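Local atomic coordinates of prolyl 4-hydroxylase (Phytophthora capsici LT1534, PDB entry 6IUQ), a protein that probably hydroxylates proline residues of a protein substrate at the 4-position, as an iron(II)- and 2-oxoglutarate-dependent oxygenase with a double-stranded beta-helix core. Residues Y9-R15 with P108-A112; L53-R57 with E223-L227; I93-L98 with T140-N146; F114-L120 with Q133-R139. All blocks are in the same frame, centred on the assembly; numbering follows the deposited sequence.

Contact 1 of 4, residues Y9-R15 with P108-A112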
# COMPACT_ATOMS: atom_id res chain seq x y z
N TYR A 9 14.76 -5.76 -25.61
CA TYR A 9 13.52 -5.16 -25.13
C TYR A 9 12.67 -4.69 -26.30
O TYR A 9 13.20 -4.23 -27.31
CB TYR A 9 13.83 -4.00 -24.17
CG TYR A 9 14.58 -4.45 -22.94
CD1 TYR A 9 13.91 -4.93 -21.83
CD2 TYR A 9 15.98 -4.43 -22.90
CE1 TYR A 9 14.59 -5.37 -20.71
CE2 TYR A 9 16.67 -4.87 -21.77
CZ TYR A 9 15.97 -5.33 -20.69
OH TYR A 9 16.64 -5.76 -19.56
N LYS A 10 11.36 -4.81 -26.15
CA LYS A 10 10.43 -4.45 -27.21
C LYS A 10 10.46 -2.96 -27.58
O LYS A 10 9.96 -2.57 -28.64
CB LYS A 10 9.00 -4.84 -26.81
CG LYS A 10 8.43 -6.00 -27.61
CD LYS A 10 7.72 -5.51 -28.88
CE LYS A 10 6.41 -4.80 -28.55
NZ LYS A 10 5.81 -4.16 -29.76
N GLU A 11 11.05 -2.15 -26.71
CA GLU A 11 11.03 -0.70 -26.90
C GLU A 11 12.29 -0.07 -26.32
O GLU A 11 12.83 -0.54 -25.33
CB GLU A 11 9.78 -0.11 -26.26
CG GLU A 11 9.76 1.41 -26.19
CD GLU A 11 8.46 1.94 -25.60
OE1 GLU A 11 8.45 3.09 -25.08
OE2 GLU A 11 7.46 1.19 -25.67
N SER A 12 12.77 0.99 -26.95
CA SER A 12 13.96 1.64 -26.45
C SER A 12 13.62 2.36 -25.14
O SER A 12 12.50 2.83 -24.97
CB SER A 12 14.52 2.61 -27.50
OG SER A 12 13.83 3.83 -27.48
N PHE A 13 14.56 2.42 -24.21
CA PHE A 13 14.29 3.09 -22.94
C PHE A 13 15.53 3.66 -22.29
O PHE A 13 16.65 3.32 -22.65
CB PHE A 13 13.61 2.12 -21.96
CG PHE A 13 14.54 1.07 -21.43
CD1 PHE A 13 14.80 -0.07 -22.17
CD2 PHE A 13 15.13 1.21 -20.18
CE1 PHE A 13 15.65 -1.05 -21.68
CE2 PHE A 13 15.98 0.24 -19.67
CZ PHE A 13 16.25 -0.90 -20.42
N THR A 14 15.31 4.52 -21.31
CA THR A 14 16.40 5.09 -20.52
C THR A 14 16.19 4.78 -19.05
O THR A 14 15.15 5.13 -18.48
CB THR A 14 16.49 6.61 -20.69
OG1 THR A 14 16.39 6.95 -22.08
CG2 THR A 14 17.81 7.11 -20.14
N ARG A 15 17.17 4.13 -18.44
CA ARG A 15 17.18 4.00 -16.99
C ARG A 15 17.39 5.40 -16.42
O ARG A 15 18.53 5.83 -16.25
CB ARG A 15 18.29 3.04 -16.55
CG ARG A 15 18.30 2.74 -15.08
CD ARG A 15 19.48 1.84 -14.77
NE ARG A 15 19.41 0.57 -15.49
CZ ARG A 15 20.42 -0.30 -15.55
NH1 ARG A 15 21.58 -0.01 -14.96
NH2 ARG A 15 20.29 -1.44 -16.21
N PRO A 108 18.45 -7.43 -15.09
CA PRO A 108 19.24 -6.20 -14.88
C PRO A 108 18.45 -4.94 -14.52
O PRO A 108 18.91 -4.16 -13.67
CB PRO A 108 19.95 -6.02 -16.24
CG PRO A 108 20.05 -7.39 -16.79
CD PRO A 108 18.75 -8.06 -16.38
N GLU A 109 17.31 -4.71 -15.16
CA GLU A 109 16.53 -3.52 -14.83
C GLU A 109 15.88 -3.68 -13.46
O GLU A 109 15.77 -2.71 -12.70
CB GLU A 109 15.47 -3.22 -15.90
CG GLU A 109 16.06 -2.97 -17.29
CD GLU A 109 17.14 -1.89 -17.28
OE1 GLU A 109 17.00 -0.87 -16.56
OE2 GLU A 109 18.16 -2.07 -17.99
N LEU A 110 15.44 -4.89 -13.13
CA LEU A 110 14.87 -5.10 -11.80
C LEU A 110 15.96 -5.04 -10.75
O LEU A 110 15.73 -4.56 -9.65
CB LEU A 110 14.12 -6.43 -11.74
CG LEU A 110 12.78 -6.45 -12.47
CD1 LEU A 110 12.21 -7.87 -12.55
CD2 LEU A 110 11.78 -5.49 -11.80
N ASP A 111 17.17 -5.51 -11.09
CA ASP A 111 18.29 -5.46 -10.16
C ASP A 111 18.69 -4.01 -9.89
O ASP A 111 18.89 -3.61 -8.75
CB ASP A 111 19.48 -6.25 -10.71
CG ASP A 111 20.60 -6.44 -9.69
OD1 ASP A 111 20.44 -6.03 -8.51
OD2 ASP A 111 21.65 -7.02 -10.07
N ALA A 112 18.80 -3.21 -10.95
CA ALA A 112 19.06 -1.78 -10.81
C ALA A 112 17.96 -1.06 -10.03
O ALA A 112 18.23 -0.12 -9.29
CB ALA A 112 19.22 -1.14 -12.18
O HOH W 1 19.07 -3.89 -19.52
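Arg15 of the N-terminal loop reaches across to Glu109 in the first turn of helix 108-115. CB and CG lie about equally far from Glu109 OE1. CD passes close to CB of Ala112. The chain runs straight away from the backbone N (chi1 -175°) and then bends at chi3 (-61°), which turns the guanidinium side-on to the carboxylate. Each nitrogen on that edge takes one oxygen. Arg15 NE donates to Glu109 OE1 at 3.0 Å, on the syn side of the carboxylate. Arg15 NH2 donates to Glu109 OE2 at 2.8 Å, from above the carboxylate plane. Both oxygens stay near the guanidinium plane, although the two flat groups are turned 46° apart. This is a two-pronged salt bridge. Ala112 CB sits over the centre of one guanidinium face, 3.7 Å from Arg15 CZ.

The ring of Phe13 meets the same carboxylate with its edge, CZ lying 3.3 Å from Glu109 OE2. Its plane is steeply inclined to the carboxylate. Tyr9 OH approaches Glu109 CG at 3.6 Å. A water donates both to Tyr9 OH and to Glu109 OE2. Tyr9 OH is also hydrogen-bonded to Glu55. The contact lies at the surface, where the loop before helix 17-23 runs past helix 46-61: Tyr9 and Phe13 pack on Ala51, while Glu55 of that helix also binds the backbone N of Glu109 and of Leu110.

Contact 2 of 4, residues L53-R57 with E223-L227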
# COMPACT_ATOMS: atom_id res chain seq x y z
N LEU A 53 8.46 -4.58 -16.89
CA LEU A 53 7.38 -5.54 -17.12
C LEU A 53 7.87 -6.75 -17.92
O LEU A 53 7.54 -7.89 -17.58
CB LEU A 53 6.19 -4.87 -17.86
CG LEU A 53 5.01 -5.75 -18.30
CD1 LEU A 53 4.37 -6.50 -17.13
CD2 LEU A 53 3.94 -4.95 -19.07
N GLU A 54 8.65 -6.51 -18.97
CA GLU A 54 9.21 -7.60 -19.77
C GLU A 54 10.02 -8.55 -18.89
O GLU A 54 9.83 -9.77 -18.95
CB GLU A 54 10.06 -7.07 -20.92
CG GLU A 54 9.22 -6.43 -22.05
CD GLU A 54 10.06 -5.93 -23.23
OE1 GLU A 54 10.80 -6.75 -23.82
OE2 GLU A 54 9.95 -4.72 -23.58
N GLU A 55 10.88 -8.00 -18.04
CA GLU A 55 11.67 -8.84 -17.14
C GLU A 55 10.78 -9.62 -16.19
O GLU A 55 11.05 -10.77 -15.87
CB GLU A 55 12.68 -7.99 -16.38
CG GLU A 55 13.77 -7.44 -17.28
CD GLU A 55 14.89 -6.74 -16.53
OE1 GLU A 55 14.81 -6.56 -15.29
OE2 GLU A 55 15.88 -6.37 -17.21
N MSE A 56 9.68 -9.01 -15.75
CA MSE A 56 8.77 -9.70 -14.85
C MSE A 56 8.06 -10.87 -15.54
O MSE A 56 7.89 -11.93 -14.94
CB MSE A 56 7.73 -8.73 -14.29
CG MSE A 56 8.32 -7.73 -13.33
SE MSE A 56 6.98 -6.44 -12.76
CE MSE A 56 5.74 -7.65 -11.86
N ARG A 57 7.63 -10.64 -16.77
CA ARG A 57 6.99 -11.69 -17.55
C ARG A 57 7.96 -12.85 -17.79
O ARG A 57 7.57 -14.01 -17.76
CB ARG A 57 6.48 -11.14 -18.88
CG ARG A 57 5.23 -10.28 -18.80
CD ARG A 57 4.51 -10.35 -20.13
NE ARG A 57 3.68 -9.19 -20.43
CZ ARG A 57 2.41 -9.04 -20.06
NH1 ARG A 57 1.80 -9.98 -19.35
NH2 ARG A 57 1.74 -7.94 -20.42
N GLU A 223 -5.42 -10.25 -16.24
CA GLU A 223 -4.08 -10.42 -15.69
C GLU A 223 -3.58 -9.07 -15.16
O GLU A 223 -3.76 -8.04 -15.82
CB GLU A 223 -3.12 -10.99 -16.74
CG GLU A 223 -1.78 -11.45 -16.17
CD GLU A 223 -0.80 -11.91 -17.24
OE1 GLU A 223 -0.58 -11.15 -18.21
OE2 GLU A 223 -0.24 -13.02 -17.10
N ARG A 224 -2.98 -9.09 -13.98
CA ARG A 224 -2.58 -7.87 -13.28
C ARG A 224 -1.19 -8.06 -12.68
O ARG A 224 -0.98 -8.96 -11.86
CB ARG A 224 -3.59 -7.50 -12.18
CG ARG A 224 -3.34 -6.20 -11.37
CD ARG A 224 -4.18 -6.25 -10.07
NE ARG A 224 -4.34 -5.00 -9.33
CZ ARG A 224 -3.79 -4.76 -8.14
NH1 ARG A 224 -3.01 -5.68 -7.58
NH2 ARG A 224 -3.99 -3.60 -7.51
N TYR A 225 -0.25 -7.23 -13.11
CA TYR A 225 1.09 -7.21 -12.53
C TYR A 225 1.27 -5.98 -11.68
O TYR A 225 0.80 -4.89 -12.04
CB TYR A 225 2.17 -7.22 -13.61
CG TYR A 225 2.50 -8.57 -14.21
CD1 TYR A 225 3.43 -9.41 -13.61
CD2 TYR A 225 1.91 -8.98 -15.40
CE1 TYR A 225 3.75 -10.63 -14.16
CE2 TYR A 225 2.23 -10.20 -15.97
CZ TYR A 225 3.15 -11.02 -15.35
OH TYR A 225 3.48 -12.24 -15.90
N VAL A 226 1.94 -6.14 -10.54
CA VAL A 226 2.28 -5.01 -9.70
C VAL A 226 3.65 -5.23 -9.05
O VAL A 226 4.01 -6.34 -8.68
CB VAL A 226 1.20 -4.76 -8.62
CG1 VAL A 226 0.95 -6.01 -7.78
CG2 VAL A 226 1.61 -3.58 -7.75
N LEU A 227 4.43 -4.16 -8.96
CA LEU A 227 5.71 -4.22 -8.28
C LEU A 227 5.57 -3.44 -6.99
O LEU A 227 5.13 -2.30 -7.00
CB LEU A 227 6.82 -3.66 -9.18
CG LEU A 227 8.26 -3.52 -8.71
CD1 LEU A 227 9.19 -3.62 -9.94
CD2 LEU A 227 8.50 -2.20 -7.98
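Helix 46-61 packs against a sheet of the double-stranded beta-helix core, the fold of the 2OG-Fe(II) oxygenases, and Tyr225 on strand 224-232 is the main point of touch. The short segments 53-57 and 224-227 cross at 112°, with their axes 10.1 Å apart. Tyr225 points from the strand toward the helix, and three helix side chains gather round its ring. The selenomethionine Met56 slides past the Tyr225 side chain in the opposite direction. Its chain bends at chi3 (62°), and this brings Met56 CE to 3.4 Å from Tyr225 CD1. Met56 CE also lies 3.8 Å from the carbonyl O of Val226. The Leu53 side chain crosses that of Tyr225 at about a right angle, with Leu53 CD1 at 3.9 Å from Tyr225 CD2. Arg57 NH1 comes to 3.4 Å from Tyr225 CE2. The Arg57 guanidinium stands almost perpendicular to the ring.

Tyr225 and Met56 are buried. Arg57 is exposed and closes the outer side of the contact with a salt bridge to Glu223. The other carboxylate oxygen of Glu223 pairs with Arg145 on the neighbouring strand 139-146, so this glutamate joins the helix to the sheet. Val226 points away from the helix, on the side of the sheet where the iron lies, and its side chain is about 9 Å from the metal. At the salt bridge, Arg57 NH1 donates to Glu223 OE1 at 2.9 Å. The bond is bent, 133° at the hydrogen, and the oxygen is met from above its carboxylate plane.

Contact 3 of 4, residues I93-L98 with T140-N146; sequences IFEVDL and TLKLQRN
Glu95 and Gln144 lie side by side on one face of an antiparallel strand pair and point the same way. Their carboxylate and amide planes are nearly coplanar. Gln144 NE2 donates to the anti lone pair of Glu95 OE2 at 2.7 Å. Lys142 comes to the same oxygen from another direction. Its chain leaves the strand extended, bends at chi3 (85°) and again at chi4, and brings Lys142 NZ to 2.6 Å from Glu95 OE2. One oxygen thus takes an amide N-H on its anti lone pair and an ammonium from above the carboxylate plane. The second bond is a salt bridge.

The opposite face carries Phe94, Val96, Leu143 and Arg145. Phe94 and Arg145 run alongside each other, ring and guanidinium only 12° from parallel, with Phe94 CE1 at 3.6 Å from Arg145 NH2. Arg145 NH1 makes a salt bridge with Glu223. Val96 and Leu143 also lie side by side, Val96 CG1 touching Leu143 CB at 3.5 Å. Farther on, Leu98 crosses Leu141, with methyls CD1 and CD2 in touch.

Phe94 with Arg145 and Val96 with Leu143 are hydrogen-bonded pairs. The first gives Phe94 N to Arg145 O and the reverse bond, each 2.7 Å. A bond from Leu98 N to Leu141 O continues the pattern. A water links Asp97 OD1 to Leu141 N, and Asp97 OD1 also accepts from His99 N.

Strand 94-97 is the outermost strand at this end of the larger sheet. On its other side strand 139-146 pairs antiparallel with strand 224-232. Helices 46-61 and 108-115 pack on the Leu143 face, while the side chain of Lys142 is about 8 Å from the iron.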
# COMPACT_ATOMS: atom_id res chain seq x y z
N ILE A 93 -2.89 -15.83 -7.91
CA ILE A 93 -1.94 -14.92 -7.26
C ILE A 93 -0.56 -15.50 -6.95
O ILE A 93 -0.41 -16.35 -6.13
CB ILE A 93 -2.54 -14.28 -6.01
CG1 ILE A 93 -3.66 -13.36 -6.44
CG2 ILE A 93 -1.47 -13.50 -5.26
CD1 ILE A 93 -4.66 -13.10 -5.36
N PHE A 94 0.45 -14.95 -7.60
CA PHE A 94 1.80 -15.48 -7.47
C PHE A 94 2.81 -14.35 -7.22
O PHE A 94 2.67 -13.24 -7.72
CB PHE A 94 2.19 -16.26 -8.74
CG PHE A 94 1.17 -17.29 -9.15
CD1 PHE A 94 0.12 -16.95 -9.99
CD2 PHE A 94 1.25 -18.60 -8.68
CE1 PHE A 94 -0.83 -17.89 -10.37
CE2 PHE A 94 0.30 -19.54 -9.06
CZ PHE A 94 -0.74 -19.18 -9.90
N GLU A 95 3.84 -14.65 -6.43
CA GLU A 95 4.76 -13.63 -5.96
C GLU A 95 6.21 -14.07 -6.01
O GLU A 95 6.51 -15.26 -5.98
CB GLU A 95 4.40 -13.22 -4.53
CG GLU A 95 3.07 -12.49 -4.44
CD GLU A 95 2.69 -12.12 -3.01
OE1 GLU A 95 3.29 -12.70 -2.08
OE2 GLU A 95 1.80 -11.25 -2.83
N VAL A 96 7.12 -13.11 -6.10
CA VAL A 96 8.54 -13.38 -5.93
C VAL A 96 9.20 -12.21 -5.20
O VAL A 96 8.88 -11.05 -5.42
CB VAL A 96 9.24 -13.67 -7.29
CG1 VAL A 96 8.86 -12.65 -8.33
CG2 VAL A 96 10.75 -13.70 -7.11
N ASP A 97 10.09 -12.53 -4.28
CA ASP A 97 10.85 -11.54 -3.55
C ASP A 97 12.21 -11.42 -4.22
O ASP A 97 12.81 -12.43 -4.58
CB ASP A 97 10.96 -11.95 -2.08
CG ASP A 97 11.52 -10.86 -1.21
OD1 ASP A 97 12.43 -10.14 -1.67
OD2 ASP A 97 11.04 -10.73 -0.06
N LEU A 98 12.70 -10.20 -4.41
CA LEU A 98 13.98 -10.03 -5.10
C LEU A 98 15.15 -9.80 -4.15
O LEU A 98 16.16 -9.20 -4.53
CB LEU A 98 13.88 -8.87 -6.11
CG LEU A 98 13.04 -9.11 -7.37
CD1 LEU A 98 13.31 -8.05 -8.42
CD2 LEU A 98 13.28 -10.49 -7.97
N THR A 140 12.04 -4.13 0.98
CA THR A 140 11.54 -5.36 0.38
C THR A 140 11.06 -5.01 -1.00
O THR A 140 10.34 -4.03 -1.15
CB THR A 140 10.36 -6.00 1.18
OG1 THR A 140 10.83 -6.50 2.44
CG2 THR A 140 9.71 -7.13 0.40
N LEU A 141 11.43 -5.80 -1.99
CA LEU A 141 10.90 -5.58 -3.33
C LEU A 141 10.16 -6.83 -3.78
O LEU A 141 10.76 -7.87 -4.04
CB LEU A 141 12.03 -5.22 -4.30
CG LEU A 141 11.63 -4.57 -5.62
CD1 LEU A 141 12.70 -3.55 -6.01
CD2 LEU A 141 11.41 -5.60 -6.71
N LYS A 142 8.84 -6.72 -3.86
CA LYS A 142 8.02 -7.88 -4.19
C LYS A 142 7.35 -7.73 -5.57
O LYS A 142 6.85 -6.66 -5.92
CB LYS A 142 6.96 -8.10 -3.10
CG LYS A 142 6.07 -9.31 -3.30
CD LYS A 142 5.13 -9.58 -2.11
CE LYS A 142 3.83 -8.76 -2.17
NZ LYS A 142 2.99 -8.97 -3.40
N LEU A 143 7.39 -8.80 -6.36
CA LEU A 143 6.66 -8.87 -7.62
C LEU A 143 5.41 -9.71 -7.44
O LEU A 143 5.45 -10.74 -6.77
CB LEU A 143 7.54 -9.45 -8.73
CG LEU A 143 8.91 -8.81 -8.93
CD1 LEU A 143 9.63 -9.49 -10.08
CD2 LEU A 143 8.76 -7.31 -9.18
N GLN A 144 4.31 -9.28 -8.04
CA GLN A 144 3.05 -10.00 -7.90
C GLN A 144 2.31 -10.12 -9.22
O GLN A 144 2.10 -9.12 -9.91
CB GLN A 144 2.15 -9.32 -6.87
CG GLN A 144 0.78 -9.96 -6.77
CD GLN A 144 -0.08 -9.37 -5.68
OE1 GLN A 144 -0.91 -8.49 -5.94
NE2 GLN A 144 0.10 -9.85 -4.45
N ARG A 145 1.91 -11.34 -9.55
CA ARG A 145 1.02 -11.57 -10.68
C ARG A 145 -0.32 -12.08 -10.14
O ARG A 145 -0.37 -13.02 -9.35
CB ARG A 145 1.62 -12.57 -11.67
CG ARG A 145 0.93 -12.59 -13.04
CD ARG A 145 1.52 -13.65 -13.97
NE ARG A 145 1.07 -14.99 -13.60
CZ ARG A 145 0.03 -15.60 -14.15
NH1 ARG A 145 -0.66 -15.00 -15.13
NH2 ARG A 145 -0.32 -16.81 -13.74
N ASN A 146 -1.39 -11.42 -10.55
CA ASN A 146 -2.74 -11.86 -10.24
C ASN A 146 -3.39 -12.35 -11.53
O ASN A 146 -3.58 -11.56 -12.47
CB ASN A 146 -3.55 -10.73 -9.60
CG ASN A 146 -4.98 -11.12 -9.30
OD1 ASN A 146 -5.38 -12.27 -9.50
ND2 ASN A 146 -5.77 -10.16 -8.80
O HOH W 2 13.68 -7.72 -1.44

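Contact 4 of 4, residues F114-L120 with Q133-R139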
# COMPACT_ATOMS: atom_id res chain seq x y z
N PHE A 114 16.24 -2.49 -7.70
CA PHE A 114 16.45 -2.92 -6.32
C PHE A 114 17.53 -2.09 -5.64
O PHE A 114 17.41 -1.76 -4.48
CB PHE A 114 16.83 -4.40 -6.25
CG PHE A 114 17.12 -4.88 -4.86
CD1 PHE A 114 16.10 -5.39 -4.06
CD2 PHE A 114 18.41 -4.83 -4.34
CE1 PHE A 114 16.37 -5.84 -2.77
CE2 PHE A 114 18.68 -5.26 -3.05
CZ PHE A 114 17.66 -5.77 -2.27
N HIS A 115 18.58 -1.74 -6.37
CA HIS A 115 19.72 -1.01 -5.81
C HIS A 115 19.54 0.50 -5.85
O HIS A 115 20.31 1.24 -5.24
CB HIS A 115 21.00 -1.40 -6.57
CG HIS A 115 21.55 -2.73 -6.17
ND1 HIS A 115 21.52 -3.83 -7.00
CD2 HIS A 115 22.13 -3.14 -5.01
CE1 HIS A 115 22.08 -4.85 -6.37
NE2 HIS A 115 22.45 -4.46 -5.17
N SER A 116 18.54 0.96 -6.57
CA SER A 116 18.29 2.39 -6.63
C SER A 116 17.90 2.95 -5.25
O SER A 116 17.16 2.32 -4.49
CB SER A 116 17.19 2.69 -7.65
OG SER A 116 16.67 3.98 -7.42
N THR A 117 18.42 4.13 -4.93
CA THR A 117 18.08 4.78 -3.67
C THR A 117 17.38 6.12 -3.87
O THR A 117 17.30 6.92 -2.92
CB THR A 117 19.33 5.06 -2.82
OG1 THR A 117 20.23 5.89 -3.55
CG2 THR A 117 19.99 3.77 -2.41
N GLU A 118 16.89 6.37 -5.08
CA GLU A 118 16.25 7.65 -5.39
C GLU A 118 15.05 7.89 -4.49
O GLU A 118 14.89 8.97 -3.92
CB GLU A 118 15.86 7.71 -6.87
CG GLU A 118 16.93 8.36 -7.75
CD GLU A 118 18.25 7.59 -7.73
OE1 GLU A 118 18.21 6.33 -7.79
OE2 GLU A 118 19.32 8.23 -7.65
N LEU A 119 14.23 6.85 -4.34
CA LEU A 119 13.05 6.93 -3.51
C LEU A 119 13.43 7.21 -2.06
O LEU A 119 12.88 8.11 -1.44
CB LEU A 119 12.26 5.63 -3.63
CG LEU A 119 10.84 5.52 -3.09
CD1 LEU A 119 9.99 6.75 -3.45
CD2 LEU A 119 10.25 4.25 -3.66
N LEU A 120 14.38 6.44 -1.54
CA LEU A 120 14.88 6.63 -0.19
C LEU A 120 15.43 8.03 0.01
O LEU A 120 15.19 8.64 1.04
CB LEU A 120 15.95 5.58 0.15
CG LEU A 120 15.42 4.23 0.65
CD1 LEU A 120 16.51 3.19 0.73
CD2 LEU A 120 14.79 4.41 2.01
N GLN A 133 15.28 3.65 6.35
CA GLN A 133 16.56 2.98 6.41
C GLN A 133 17.11 2.60 5.04
O GLN A 133 16.39 2.08 4.19
CB GLN A 133 16.44 1.74 7.28
CG GLN A 133 15.88 1.97 8.69
CD GLN A 133 16.88 2.64 9.60
OE1 GLN A 133 16.76 3.82 9.91
NE2 GLN A 133 17.90 1.89 10.01
N PHE A 134 18.40 2.84 4.85
CA PHE A 134 19.07 2.54 3.60
C PHE A 134 19.57 1.10 3.49
O PHE A 134 19.85 0.60 2.39
CB PHE A 134 20.21 3.51 3.39
CG PHE A 134 19.76 4.88 2.97
CD1 PHE A 134 19.46 5.85 3.90
CD2 PHE A 134 19.65 5.20 1.62
CE1 PHE A 134 19.05 7.12 3.51
CE2 PHE A 134 19.24 6.47 1.22
CZ PHE A 134 18.94 7.43 2.16
N SER A 135 19.67 0.42 4.62
CA SER A 135 20.19 -0.94 4.61
C SER A 135 19.31 -1.83 3.75
O SER A 135 18.10 -1.64 3.69
CB SER A 135 20.29 -1.48 6.05
OG SER A 135 20.45 -2.89 6.03
N THR A 136 19.91 -2.81 3.08
CA THR A 136 19.16 -3.65 2.16
C THR A 136 18.25 -4.58 2.94
O THR A 136 17.34 -5.20 2.37
CB THR A 136 20.07 -4.48 1.24
OG1 THR A 136 21.05 -5.18 2.01
CG2 THR A 136 20.78 -3.58 0.21
N SER A 137 18.49 -4.66 4.24
CA SER A 137 17.67 -5.47 5.13
C SER A 137 16.32 -4.81 5.39
O SER A 137 15.35 -5.48 5.74
CB SER A 137 18.40 -5.72 6.45
OG SER A 137 19.51 -6.58 6.26
N ASP A 138 16.28 -3.48 5.23
CA ASP A 138 15.10 -2.70 5.57
C ASP A 138 14.33 -2.20 4.34
O ASP A 138 13.65 -1.17 4.38
CB ASP A 138 15.52 -1.51 6.45
CG ASP A 138 16.32 -1.94 7.68
OD1 ASP A 138 16.15 -3.09 8.15
OD2 ASP A 138 17.14 -1.13 8.18
N ARG A 139 14.47 -2.92 3.23
CA ARG A 139 13.66 -2.68 2.04
C ARG A 139 13.23 -4.06 1.55
O ARG A 139 13.96 -5.04 1.72
CB ARG A 139 14.44 -1.91 0.94
CG ARG A 139 15.31 -2.82 0.08
CD ARG A 139 16.21 -2.07 -0.89
NE ARG A 139 17.05 -1.08 -0.21
CZ ARG A 139 18.07 -0.46 -0.79
NH1 ARG A 139 18.37 -0.75 -2.05
NH2 ARG A 139 18.80 0.44 -0.13
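Arg139 holds its CG between the backbone N and the carbonyl carbon (chi1 83°), and its chain bends at chi3 (55°). These turns fold the side chain toward the end of helix 108-115. There Arg139 NH1 donates to the carbonyl O of Phe114 at 2.8 Å. The bond is bent, 135° at the hydrogen, yet it lies in the carbonyl plane and close to the guanidinium plane. The arginine therefore binds a carbonyl in the last turn of the helix, just before Ser116 leaves helical geometry. A positive group probably suits this end of a helix dipole.

On the way, Arg139 CD passes over one face of the Phe114 ring, toward its rim, 4.2 Å from Phe114 CZ. Arg139 CZ is 5.6 Å from the centroid of the Phe114 ring, so any cation-pi attraction is weak at most. Arg139 NH2 makes a weak bond back to the carbonyl O of Phe134 at 2.7 Å, and Leu120 CD1 lies 3.7 Å from Arg139 NH2.

Leu120, on helix 118-126, packs its CB on Phe134 CE2 at 3.6 Å. Leu120 CD2 is 3.6 Å from Gln133 O. Thr117 CB lies at the edge of the Phe134 ring.

Ser135 OG accepts from Ser137 N, an ST turn. The loop joins helix 118-126 to strand 139-146 of the oxygenase core, and Arg139 ties it back to the C-terminal end of helix 108-115.

Overall arrangement
From the N terminus, residues 9-15 meet helix 108-115, and contact 1 closes the first loop. Helix 46-61 lies within that loop but pairs with strand 224-232, so contact 2 crosses contact 1. Strand 94-97 also starts inside it and pairs with 139-146, so contact 3 crosses contact 1 too. Contact 4 follows contact 1 in series. It nests inside contact 3, which nests inside contact 2. Leu110 packs on Leu98 and Leu143, linking contacts 1 and 3. Phe114 touches Leu98 and Leu141, linking contacts 3 and 4. Contact 1 holds the N-terminal segment on helix 108-115; contact 2 sets helix 46-61 on the larger sheet; contact 3 adds its edge strand; contact 4 fixes the loop into strand 139-146.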